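Long-range contacts in SusD superfamily protein (Bacteroides thetaiotaomicron, PDB 3MCX), which is of unknown specific function but, as a zinc-binding SusD-family protein of the outer membrane, probably takes part in capturing nutrients such as glycans at the cell surface: residues Ile292-Leu298 against Glu432-His438; Arg52-Val56 against Val420-Tyr424; Tyr71-Asn75 against Ser445-Ile450; Gln57-Thr61 against Trp437-Thr441. All coordinates share one frame; numbering follows the deposited sequence. Where two conformers were deposited one is given.

Interaction 1 (Ile292-Leu298 against Glu432-His438)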
# COMPACT_ATOMS: atom_id res chain seq x y z
N ILE A 292 5.42 15.34 -4.21
CA ILE A 292 4.62 16.49 -3.81
C ILE A 292 3.20 16.24 -4.25
O ILE A 292 2.95 15.40 -5.12
CB ILE A 292 5.14 17.82 -4.36
CG1 ILE A 292 5.20 17.84 -5.91
CG2 ILE A 292 6.54 18.15 -3.74
CD1 ILE A 292 5.49 19.21 -6.55
N LEU A 293 2.27 16.97 -3.65
CA LEU A 293 0.86 16.89 -4.01
C LEU A 293 0.59 17.66 -5.29
O LEU A 293 1.19 18.73 -5.52
CB LEU A 293 0.02 17.44 -2.86
CG LEU A 293 0.20 16.71 -1.52
CD1 LEU A 293 -0.46 17.47 -0.34
CD2 LEU A 293 -0.36 15.27 -1.61
N SER A 294 -0.30 17.12 -6.12
CA SER A 294 -0.70 17.77 -7.35
C SER A 294 -1.82 18.80 -7.13
O SER A 294 -2.49 18.82 -6.09
CB SER A 294 -1.20 16.73 -8.34
OG SER A 294 -2.43 16.22 -7.88
N GLU A 295 -2.03 19.61 -8.13
CA GLU A 295 -3.16 20.53 -8.09
C GLU A 295 -4.48 19.75 -8.14
O GLU A 295 -5.50 20.20 -7.59
CB GLU A 295 -3.11 21.53 -9.23
CG GLU A 295 -4.02 22.71 -9.02
CD GLU A 295 -4.10 23.58 -10.24
OE1 GLU A 295 -4.08 23.00 -11.37
OE2 GLU A 295 -4.23 24.84 -10.08
N ASP A 296 -4.49 18.58 -8.78
CA ASP A 296 -5.70 17.72 -8.73
C ASP A 296 -6.07 17.44 -7.29
O ASP A 296 -7.24 17.53 -6.94
CB ASP A 296 -5.51 16.39 -9.48
CG ASP A 296 -4.86 16.54 -10.84
OD1 ASP A 296 -3.66 16.90 -10.95
OD2 ASP A 296 -5.57 16.26 -11.83
N PHE A 297 -5.11 17.07 -6.45
CA PHE A 297 -5.39 16.77 -5.07
C PHE A 297 -5.83 18.00 -4.29
O PHE A 297 -6.82 17.96 -3.56
CB PHE A 297 -4.17 16.16 -4.37
CG PHE A 297 -4.48 15.78 -2.95
CD1 PHE A 297 -5.32 14.71 -2.69
CD2 PHE A 297 -4.03 16.55 -1.88
CE1 PHE A 297 -5.68 14.38 -1.38
CE2 PHE A 297 -4.38 16.25 -0.60
CZ PHE A 297 -5.22 15.16 -0.35
N LEU A 298 -5.10 19.10 -4.42
CA LEU A 298 -5.47 20.31 -3.67
C LEU A 298 -6.85 20.78 -4.07
O LEU A 298 -7.65 21.20 -3.24
CB LEU A 298 -4.41 21.42 -3.81
CG LEU A 298 -3.05 21.10 -3.16
CD1 LEU A 298 -2.13 22.34 -3.25
CD2 LEU A 298 -3.20 20.62 -1.70
N GLU A 432 -6.22 10.67 -14.95
CA GLU A 432 -5.84 11.87 -15.70
C GLU A 432 -5.08 12.81 -14.77
O GLU A 432 -5.56 13.18 -13.70
CB GLU A 432 -7.06 12.60 -16.30
CG GLU A 432 -7.75 11.86 -17.45
CD GLU A 432 -8.89 12.67 -18.07
OE1 GLU A 432 -9.94 12.87 -17.40
OE2 GLU A 432 -8.71 13.15 -19.20
N ARG A 433 -3.88 13.19 -15.19
CA ARG A 433 -3.06 14.16 -14.48
C ARG A 433 -3.34 15.53 -15.10
O ARG A 433 -2.74 15.89 -16.11
CB ARG A 433 -1.59 13.76 -14.64
CG ARG A 433 -1.13 12.58 -13.86
CD ARG A 433 -1.46 11.18 -14.47
NE ARG A 433 -0.76 10.23 -13.64
CZ ARG A 433 0.52 9.89 -13.75
NH1 ARG A 433 1.21 10.14 -14.85
NH2 ARG A 433 1.07 9.22 -12.78
N LYS A 434 -4.26 16.29 -14.49
CA LYS A 434 -4.75 17.53 -15.07
C LYS A 434 -4.17 18.80 -14.45
O LYS A 434 -4.17 19.85 -15.07
CB LYS A 434 -6.28 17.62 -14.98
CG LYS A 434 -7.01 16.61 -15.88
CD LYS A 434 -8.43 17.07 -16.12
CE LYS A 434 -9.40 15.91 -16.17
NZ LYS A 434 -10.85 16.40 -15.98
N GLY A 435 -3.64 18.64 -13.24
CA GLY A 435 -3.13 19.76 -12.48
C GLY A 435 -2.00 20.49 -13.16
O GLY A 435 -1.18 19.90 -13.86
N SER A 436 -1.93 21.80 -12.93
CA SER A 436 -1.04 22.68 -13.70
C SER A 436 0.45 22.52 -13.41
O SER A 436 1.26 23.05 -14.20
CB SER A 436 -1.45 24.15 -13.54
OG SER A 436 -1.18 24.60 -12.24
N TRP A 437 0.82 21.86 -12.31
CA TRP A 437 2.24 21.61 -12.07
C TRP A 437 2.69 20.18 -12.25
O TRP A 437 3.81 19.84 -11.89
CB TRP A 437 2.72 22.21 -10.75
CG TRP A 437 1.99 21.80 -9.47
CD1 TRP A 437 2.25 20.73 -8.68
CD2 TRP A 437 0.93 22.52 -8.82
NE1 TRP A 437 1.42 20.72 -7.60
CE2 TRP A 437 0.59 21.80 -7.66
CE3 TRP A 437 0.25 23.72 -9.10
CZ2 TRP A 437 -0.39 22.24 -6.78
CZ3 TRP A 437 -0.73 24.15 -8.23
CH2 TRP A 437 -1.05 23.41 -7.08
N HIS A 438 1.87 19.33 -12.86
CA HIS A 438 2.39 18.07 -13.31
C HIS A 438 3.57 18.32 -14.23
O HIS A 438 3.65 19.33 -14.97
CB HIS A 438 1.30 17.26 -14.00
CG HIS A 438 0.42 16.53 -13.03
ND1 HIS A 438 0.83 15.41 -12.33
CD2 HIS A 438 -0.86 16.78 -12.64
CE1 HIS A 438 -0.15 15.01 -11.54
NE2 HIS A 438 -1.20 15.81 -11.73
O HOH W 1 -0.21 19.42 -10.42
O HOH W 2 -7.51 14.24 -12.27
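E295 and G435 are the nearest backbone pair, their CA atoms 4.5 Å apart where the first turn of helix 295-301 meets the type I beta turn G435-H438. Two carboxylates and one indole carry the contact. D296 holds the backbone at K434 and G435, leading into the turn. OD2 takes K434 N on its syn lone pair at 3.0 Å. OD1 takes two donors from opposite faces of the carboxylate plane: G435 N, and H438 NE2 at 2.8 Å. These bonds should fix the rotation of the carboxylate. H438 ND1 bonds Y72 OH, so both ring nitrogens are engaged. E295 OE1 accepts from S436 N, 2.9 Å away and above the carboxylate plane. E295 CB sits over the six-membered ring of W437 in a CH-pi contact, 3.6 Å from the centroid. W437 CG lies between its backbone N and carbonyl carbon (chi1 56°), which brings the indole against L293-E295. There NE1 donates to L293 O at 2.9 Å, almost straight at 173° and in both the ring and carbonyl planes. L298 CD1 touches the ring edge at CZ2, 3.9 Å off. A leucine in place of W437 would probably leave L293 O without this donor and open a gap between E295 and L298. S294 OG accepts from F297 N as the N-cap and also bonds A54 O. Strand 292-293 pairs antiparallel with strand 56-57, while the loop from R433 runs on from strand 431-432, which pairs with strand 449-450.

Interaction 2 (Arg52-Val56 against Val420-Tyr424)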
# COMPACT_ATOMS: atom_id res chain seq x y z
N ARG A 52 1.54 6.68 -9.11
CA ARG A 52 0.96 6.15 -10.33
C ARG A 52 -0.43 6.71 -10.63
O ARG A 52 -0.95 6.53 -11.74
CB ARG A 52 0.91 4.61 -10.27
CG ARG A 52 2.25 3.94 -10.21
CD ARG A 52 2.92 3.85 -11.56
NE ARG A 52 2.43 2.68 -12.29
CZ ARG A 52 2.97 2.24 -13.42
NH1 ARG A 52 3.91 2.94 -14.02
NH2 ARG A 52 2.55 1.09 -13.95
N ALA A 53 -1.04 7.39 -9.64
CA ALA A 53 -2.37 7.97 -9.79
C ALA A 53 -2.21 9.48 -10.07
O ALA A 53 -1.30 9.85 -10.82
CB ALA A 53 -3.29 7.66 -8.57
N ALA A 54 -3.10 10.33 -9.58
CA ALA A 54 -3.15 11.74 -10.00
C ALA A 54 -2.91 12.77 -8.92
O ALA A 54 -2.86 13.98 -9.25
CB ALA A 54 -4.50 12.04 -10.69
N ASP A 55 -2.84 12.32 -7.67
CA ASP A 55 -2.80 13.18 -6.49
C ASP A 55 -1.42 13.45 -5.95
O ASP A 55 -1.20 14.49 -5.30
CB ASP A 55 -3.69 12.61 -5.39
CG ASP A 55 -5.16 12.66 -5.75
OD1 ASP A 55 -5.59 13.68 -6.34
OD2 ASP A 55 -5.87 11.68 -5.44
N VAL A 56 -0.50 12.50 -6.13
CA VAL A 56 0.89 12.61 -5.67
C VAL A 56 1.73 12.48 -6.92
O VAL A 56 1.59 11.51 -7.69
CB VAL A 56 1.25 11.56 -4.63
CG1 VAL A 56 2.72 11.68 -4.29
CG2 VAL A 56 0.38 11.66 -3.36
N VAL A 420 -4.40 4.38 -3.61
CA VAL A 420 -5.31 5.08 -4.52
C VAL A 420 -5.23 4.64 -5.98
O VAL A 420 -6.27 4.58 -6.66
CB VAL A 420 -5.19 6.62 -4.33
CG1 VAL A 420 -5.70 7.42 -5.53
CG2 VAL A 420 -5.90 6.99 -3.04
N PHE A 421 -4.05 4.31 -6.49
CA PHE A 421 -3.95 3.78 -7.86
C PHE A 421 -4.95 2.67 -8.14
O PHE A 421 -5.62 2.64 -9.16
CB PHE A 421 -2.52 3.26 -8.00
CG PHE A 421 -2.14 2.70 -9.36
CD1 PHE A 421 -2.52 3.28 -10.54
CD2 PHE A 421 -1.26 1.60 -9.42
CE1 PHE A 421 -2.07 2.79 -11.74
CE2 PHE A 421 -0.84 1.11 -10.62
CZ PHE A 421 -1.22 1.70 -11.77
N TYR A 422 -5.01 1.74 -7.21
CA TYR A 422 -5.85 0.53 -7.36
C TYR A 422 -7.34 0.88 -7.36
O TYR A 422 -8.14 0.18 -7.99
CB TYR A 422 -5.48 -0.48 -6.27
CG TYR A 422 -4.01 -0.79 -6.35
CD1 TYR A 422 -3.50 -1.48 -7.46
CD2 TYR A 422 -3.12 -0.27 -5.41
CE1 TYR A 422 -2.18 -1.73 -7.60
CE2 TYR A 422 -1.74 -0.50 -5.56
CZ TYR A 422 -1.29 -1.22 -6.65
OH TYR A 422 0.07 -1.46 -6.83
N ASP A 423 -7.71 1.97 -6.69
CA ASP A 423 -9.10 2.48 -6.74
C ASP A 423 -9.54 2.74 -8.17
O ASP A 423 -10.67 2.44 -8.55
CB ASP A 423 -9.26 3.80 -5.96
CG ASP A 423 -8.93 3.68 -4.50
OD1 ASP A 423 -8.53 2.61 -3.98
OD2 ASP A 423 -9.12 4.72 -3.81
N TYR A 424 -8.66 3.32 -8.98
CA TYR A 424 -8.98 3.57 -10.37
C TYR A 424 -9.01 2.24 -11.12
O TYR A 424 -9.96 1.95 -11.85
CB TYR A 424 -7.94 4.46 -11.03
CG TYR A 424 -7.96 5.89 -10.58
CD1 TYR A 424 -7.27 6.27 -9.44
CD2 TYR A 424 -8.64 6.87 -11.29
CE1 TYR A 424 -7.28 7.60 -9.01
CE2 TYR A 424 -8.65 8.18 -10.87
CZ TYR A 424 -7.93 8.54 -9.75
OH TYR A 424 -7.94 9.87 -9.32
O HOH W 3 -5.46 10.22 -7.91
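R52 and F421 make the main aromatic contact. R52 CB stands over the centre of the F421 ring, 3.5 Å from the centroid and only 6° off the normal, a CH-pi interaction. The two side chains lie side by side and point the same way. R52 bends at chi2 (-79°) and again at chi3, which brings NE to 3.8 Å from F421 CZ. The guanidinium plane stands 74° from the ring, so the two do not stack. Its NH2 and NH1 bond instead to R456 O and Y71 O. The apolar contacts centre on A53. Its methyl CB packs among three helix residues, 3.9 Å from V420 CG1 and 4.0 Å from Y424 CE1. It also rests on the backbone, with A53 CB 4.0 Å from F421 CA. No direct hydrogen bond joins the segments. The polar link is water 3, which accepts from A54 N at 2.9 Å and bonds Y424 OH at 2.9 Å. It also makes a weak bond to D55 OD2. That carboxylate oxygen has a stronger partner, a salt bridge to R411. The contact packs the loop between helix 44-51 and strand 56-57 onto helix 420-426. R411 of helix 403-414 touches V420 and Y424, while helix 295-301 meets D55.

Interaction 3 (Tyr71-Asn75 against Ser445-Ile450)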
# COMPACT_ATOMS: atom_id res chain seq x y z
N TYR A 71 8.20 5.57 -12.42
CA TYR A 71 6.84 5.13 -12.14
C TYR A 71 5.81 6.18 -12.58
O TYR A 71 4.86 5.89 -13.33
CB TYR A 71 6.65 4.87 -10.67
CG TYR A 71 7.42 3.71 -10.07
CD1 TYR A 71 7.65 2.53 -10.75
CD2 TYR A 71 7.81 3.76 -8.76
CE1 TYR A 71 8.29 1.45 -10.12
CE2 TYR A 71 8.46 2.68 -8.12
CZ TYR A 71 8.68 1.54 -8.79
OH TYR A 71 9.33 0.53 -8.15
N TYR A 72 5.99 7.38 -12.09
CA TYR A 72 5.07 8.50 -12.36
C TYR A 72 4.88 8.75 -13.84
O TYR A 72 3.77 9.06 -14.29
CB TYR A 72 5.65 9.73 -11.66
CG TYR A 72 5.02 11.07 -11.99
CD1 TYR A 72 3.72 11.38 -11.59
CD2 TYR A 72 5.73 12.02 -12.66
CE1 TYR A 72 3.18 12.62 -11.88
CE2 TYR A 72 5.21 13.27 -12.93
CZ TYR A 72 3.94 13.56 -12.54
OH TYR A 72 3.43 14.82 -12.81
N GLU A 73 5.96 8.65 -14.62
CA GLU A 73 5.97 8.89 -16.06
C GLU A 73 5.59 7.66 -16.89
O GLU A 73 5.55 7.74 -18.12
CB GLU A 73 7.36 9.38 -16.49
CG GLU A 73 7.71 10.72 -15.86
CD GLU A 73 9.18 11.10 -15.97
OE1 GLU A 73 9.99 10.37 -16.57
OE2 GLU A 73 9.52 12.19 -15.42
N TYR A 74 5.38 6.51 -16.24
CA TYR A 74 5.01 5.28 -16.97
C TYR A 74 6.00 4.93 -18.05
O TYR A 74 5.67 4.46 -19.14
CB TYR A 74 3.57 5.39 -17.51
CG TYR A 74 2.50 5.20 -16.43
CD1 TYR A 74 2.18 6.21 -15.54
CD2 TYR A 74 1.78 4.03 -16.38
CE1 TYR A 74 1.21 6.02 -14.58
CE2 TYR A 74 0.81 3.84 -15.44
CZ TYR A 74 0.51 4.85 -14.53
OH TYR A 74 -0.46 4.65 -13.57
N ASN A 75 7.28 5.12 -17.75
CA ASN A 75 8.33 4.82 -18.71
C ASN A 75 9.45 3.89 -18.17
O ASN A 75 10.42 3.63 -18.86
CB ASN A 75 8.92 6.09 -19.33
CG ASN A 75 9.56 6.99 -18.32
OD1 ASN A 75 9.90 6.55 -17.23
ND2 ASN A 75 9.68 8.28 -18.65
N SER A 445 6.19 11.28 -22.45
CA SER A 445 6.00 9.87 -22.09
C SER A 445 4.56 9.38 -22.28
O SER A 445 4.23 8.25 -21.93
CB SER A 445 6.45 9.61 -20.65
OG SER A 445 7.84 9.87 -20.48
N ASN A 446 3.69 10.24 -22.79
CA ASN A 446 2.28 9.85 -23.01
C ASN A 446 1.63 9.33 -21.74
O ASN A 446 0.99 8.27 -21.71
CB ASN A 446 2.13 8.86 -24.18
CG ASN A 446 0.67 8.51 -24.47
OD1 ASN A 446 -0.24 9.35 -24.32
ND2 ASN A 446 0.43 7.24 -24.86
N ALA A 447 1.79 10.07 -20.66
CA ALA A 447 1.28 9.65 -19.38
C ALA A 447 0.45 10.74 -18.71
O ALA A 447 0.30 10.77 -17.49
CB ALA A 447 2.44 9.17 -18.44
N GLN A 448 -0.17 11.59 -19.52
CA GLN A 448 -1.17 12.52 -18.98
C GLN A 448 -2.50 11.78 -18.67
O GLN A 448 -3.25 12.17 -17.79
CB GLN A 448 -1.42 13.67 -19.94
CG GLN A 448 -0.21 14.58 -20.08
CD GLN A 448 -0.53 15.78 -20.93
OE1 GLN A 448 -0.60 15.68 -22.16
NE2 GLN A 448 -0.77 16.91 -20.29
N LYS A 449 -2.78 10.74 -19.45
CA LYS A 449 -3.97 9.90 -19.27
C LYS A 449 -3.53 8.46 -19.34
O LYS A 449 -2.85 8.07 -20.30
CB LYS A 449 -5.05 10.16 -20.33
CG LYS A 449 -6.33 9.26 -20.10
CD LYS A 449 -7.38 9.33 -21.16
CE LYS A 449 -6.96 8.57 -22.43
NZ LYS A 449 -8.06 8.12 -23.32
N ILE A 450 -3.95 7.67 -18.36
CA ILE A 450 -3.67 6.21 -18.36
C ILE A 450 -5.00 5.48 -18.18
O ILE A 450 -5.60 5.57 -17.12
CB ILE A 450 -2.67 5.78 -17.29
CG1 ILE A 450 -1.40 6.65 -17.35
CG2 ILE A 450 -2.28 4.31 -17.42
CD1 ILE A 450 -1.46 7.80 -16.36
O HOH W 4 5.66 5.98 -21.49
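I450 lies over one face of the Y74 ring, the two side chains coming from opposite directions. I450 CG1 is over the ring centre, 3.8 Å from the centroid, as a CH-pi contact. Y74 CG is anti to its carbonyl carbon (chi1 -76°), which turns the ring to I450. The rest of the I450 side chain spreads across the same face: CD1 is 3.7 Å from Y74 CE1, and CG2 is 3.7 Å from Y74 CE2. A447 CB fills in nearer the backbone, 4.1 Å from Y74 CB and 3.4 Å from E73 O. Water 4 bridges the two segments, donating to Y74 O at 2.8 Å and to S445 O at 2.7 Å. Y74 and N446 are each the first residue past a helix, with positive phi in a Schellman motif. N75 ND2 donates to E73 OE1 at 3.0 Å, on the anti side of the carboxylate. Further out, E73 OE2 bonds the hydroxyls of T61 and T441, and Y74 OH bonds R52 O. A serine in place of Y74 would probably leave a gap beside I450 and R52 O without its hydroxyl partner. R433 NH1 joins the two segments from outside by bonding both Y72 O and A447 O. The direct contact is thus apolar at Y74, A447 and I450, with a polar margin at S445 and N75, while water and a third segment's guanidinium satisfy backbone carbonyls along its border.

Interaction 4 (Gln57-Thr61 against Trp437-Thr441)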
# COMPACT_ATOMS: atom_id res chain seq x y z
N GLN A 57 2.60 13.46 -7.16
CA GLN A 57 3.43 13.49 -8.36
C GLN A 57 4.91 13.57 -7.99
O GLN A 57 5.27 13.94 -6.88
CB GLN A 57 3.06 14.69 -9.25
CG GLN A 57 3.15 16.02 -8.54
CD GLN A 57 3.02 17.17 -9.49
OE1 GLN A 57 1.93 17.70 -9.78
NE2 GLN A 57 4.16 17.59 -10.04
N ALA A 58 5.78 13.24 -8.94
CA ALA A 58 7.18 13.63 -8.78
C ALA A 58 7.29 15.14 -8.72
O ALA A 58 6.56 15.87 -9.42
CB ALA A 58 8.05 13.08 -9.96
N ARG A 59 8.27 15.60 -7.95
CA ARG A 59 8.65 17.00 -7.97
C ARG A 59 9.51 17.38 -9.19
O ARG A 59 9.41 18.49 -9.72
CB ARG A 59 9.38 17.37 -6.67
CG ARG A 59 9.87 18.80 -6.56
CD ARG A 59 10.61 19.13 -5.26
NE ARG A 59 11.77 18.23 -5.06
CZ ARG A 59 12.96 18.37 -5.65
NH1 ARG A 59 13.23 19.41 -6.42
NH2 ARG A 59 13.89 17.44 -5.44
N ILE A 60 10.40 16.45 -9.56
CA ILE A 60 11.37 16.64 -10.59
C ILE A 60 11.61 15.30 -11.30
O ILE A 60 11.63 14.24 -10.66
CB ILE A 60 12.68 17.27 -9.99
CG1 ILE A 60 13.56 17.85 -11.07
CG2 ILE A 60 13.40 16.31 -9.08
CD1 ILE A 60 14.69 18.75 -10.49
N THR A 61 11.87 15.38 -12.60
CA THR A 61 12.23 14.16 -13.32
C THR A 61 13.69 13.83 -13.00
O THR A 61 14.55 14.71 -12.96
CB THR A 61 11.98 14.29 -14.83
OG1 THR A 61 12.04 12.97 -15.41
CG2 THR A 61 12.97 15.24 -15.56
N TRP A 437 0.82 21.86 -12.31
CA TRP A 437 2.24 21.61 -12.07
C TRP A 437 2.69 20.18 -12.25
O TRP A 437 3.81 19.84 -11.89
CB TRP A 437 2.72 22.21 -10.75
CG TRP A 437 1.99 21.80 -9.47
CD1 TRP A 437 2.25 20.73 -8.68
CD2 TRP A 437 0.93 22.52 -8.82
NE1 TRP A 437 1.42 20.72 -7.60
CE2 TRP A 437 0.59 21.80 -7.66
CE3 TRP A 437 0.25 23.72 -9.10
CZ2 TRP A 437 -0.39 22.24 -6.78
CZ3 TRP A 437 -0.73 24.15 -8.23
CH2 TRP A 437 -1.05 23.41 -7.08
N HIS A 438 1.87 19.33 -12.86
CA HIS A 438 2.39 18.07 -13.31
C HIS A 438 3.57 18.32 -14.23
O HIS A 438 3.65 19.33 -14.97
CB HIS A 438 1.30 17.26 -14.00
CG HIS A 438 0.42 16.53 -13.03
ND1 HIS A 438 0.83 15.41 -12.33
CD2 HIS A 438 -0.86 16.78 -12.64
CE1 HIS A 438 -0.15 15.01 -11.54
NE2 HIS A 438 -1.20 15.81 -11.73
N LEU A 439 4.48 17.36 -14.22
CA LEU A 439 5.71 17.56 -14.95
C LEU A 439 5.50 17.49 -16.46
O LEU A 439 4.68 16.71 -16.94
CB LEU A 439 6.77 16.54 -14.56
CG LEU A 439 7.11 16.55 -13.10
CD1 LEU A 439 8.35 15.62 -12.82
CD2 LEU A 439 7.32 17.95 -12.53
N GLU A 440 6.31 18.23 -17.20
CA GLU A 440 6.23 18.23 -18.65
C GLU A 440 6.61 16.87 -19.25
O GLU A 440 6.23 16.55 -20.37
CB GLU A 440 7.08 19.34 -19.28
CG GLU A 440 6.56 20.77 -18.98
CD GLU A 440 5.12 21.00 -19.41
OE1 GLU A 440 4.79 20.61 -20.55
OE2 GLU A 440 4.35 21.58 -18.59
N THR A 441 7.37 16.08 -18.52
CA THR A 441 7.71 14.75 -19.00
C THR A 441 6.49 13.86 -19.27
O THR A 441 6.60 12.90 -20.05
CB THR A 441 8.62 14.02 -17.99
OG1 THR A 441 8.06 14.12 -16.68
CG2 THR A 441 10.05 14.59 -18.02
O HOH W 1 -0.21 19.42 -10.42
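Q57 and W437 form the tight end of the contact. Q57 NE2 donates to W437 O at 2.9 Å with a nearly straight angle of 170°, reaching it from above the carbonyl plane. Its other N-H goes to A58 O at 3.0 Å. Both acceptors lie in or close to the amide plane, and these two bonds fix the rotation of the amide and tell its N from its O. OE1 faces the other way and accepts from water 1 at 2.8 Å. It also sits 3.6 Å above the H438 ring plane, offset toward the rim. With chi1 at 56°, Q57 turns CG in between its own N and C, and the chain extends from there to put the amide between W437 and H438. Q57 belongs to strand 56-57, the partner of strand 292-293 in a two-stranded antiparallel sheet, so the loop 437-441 packs against the side-chain end of a strand residue. L439 continues the tight part. It lays its two methyls along the backbone of 58-61: CD2 is 3.5 Å from R59 O, and CD1 is 3.5 Å from T61 N. CD1 also touches A58 CB at 3.8 Å. The contact loosens at T61 and T441. Toward solvent, T441 CG2 meets T61 OG1 at 3.7 Å. Both threonine hydroxyls turn to E73 OE2, which ties this end to the residues just after helix 69-72.

Residues 52-75 pack against 420-450 in interactions 2, 3 and 4, and 292-298 joins in interaction 1. Interactions 1 and 4 are closest, with centres about 9 Å apart; they share W437, H438 and water 1. H438 also reaches interaction 3, its ND1 2.7 Å from Y72 OH. R433 extends to interaction 2, with NE 2.9 Å from A53 O. Interactions 2 and 3 join where R52 O lies 2.7 Å from Y74 OH. Interactions 3 and 4 meet at E73 OE2, 2.6 Å from T61 OG1. The L298 side chain is about 9 Å from that of zinc ligand E315 and about 12 Å from a bound zinc. Interactions 2 and 3 lie away from zinc sites.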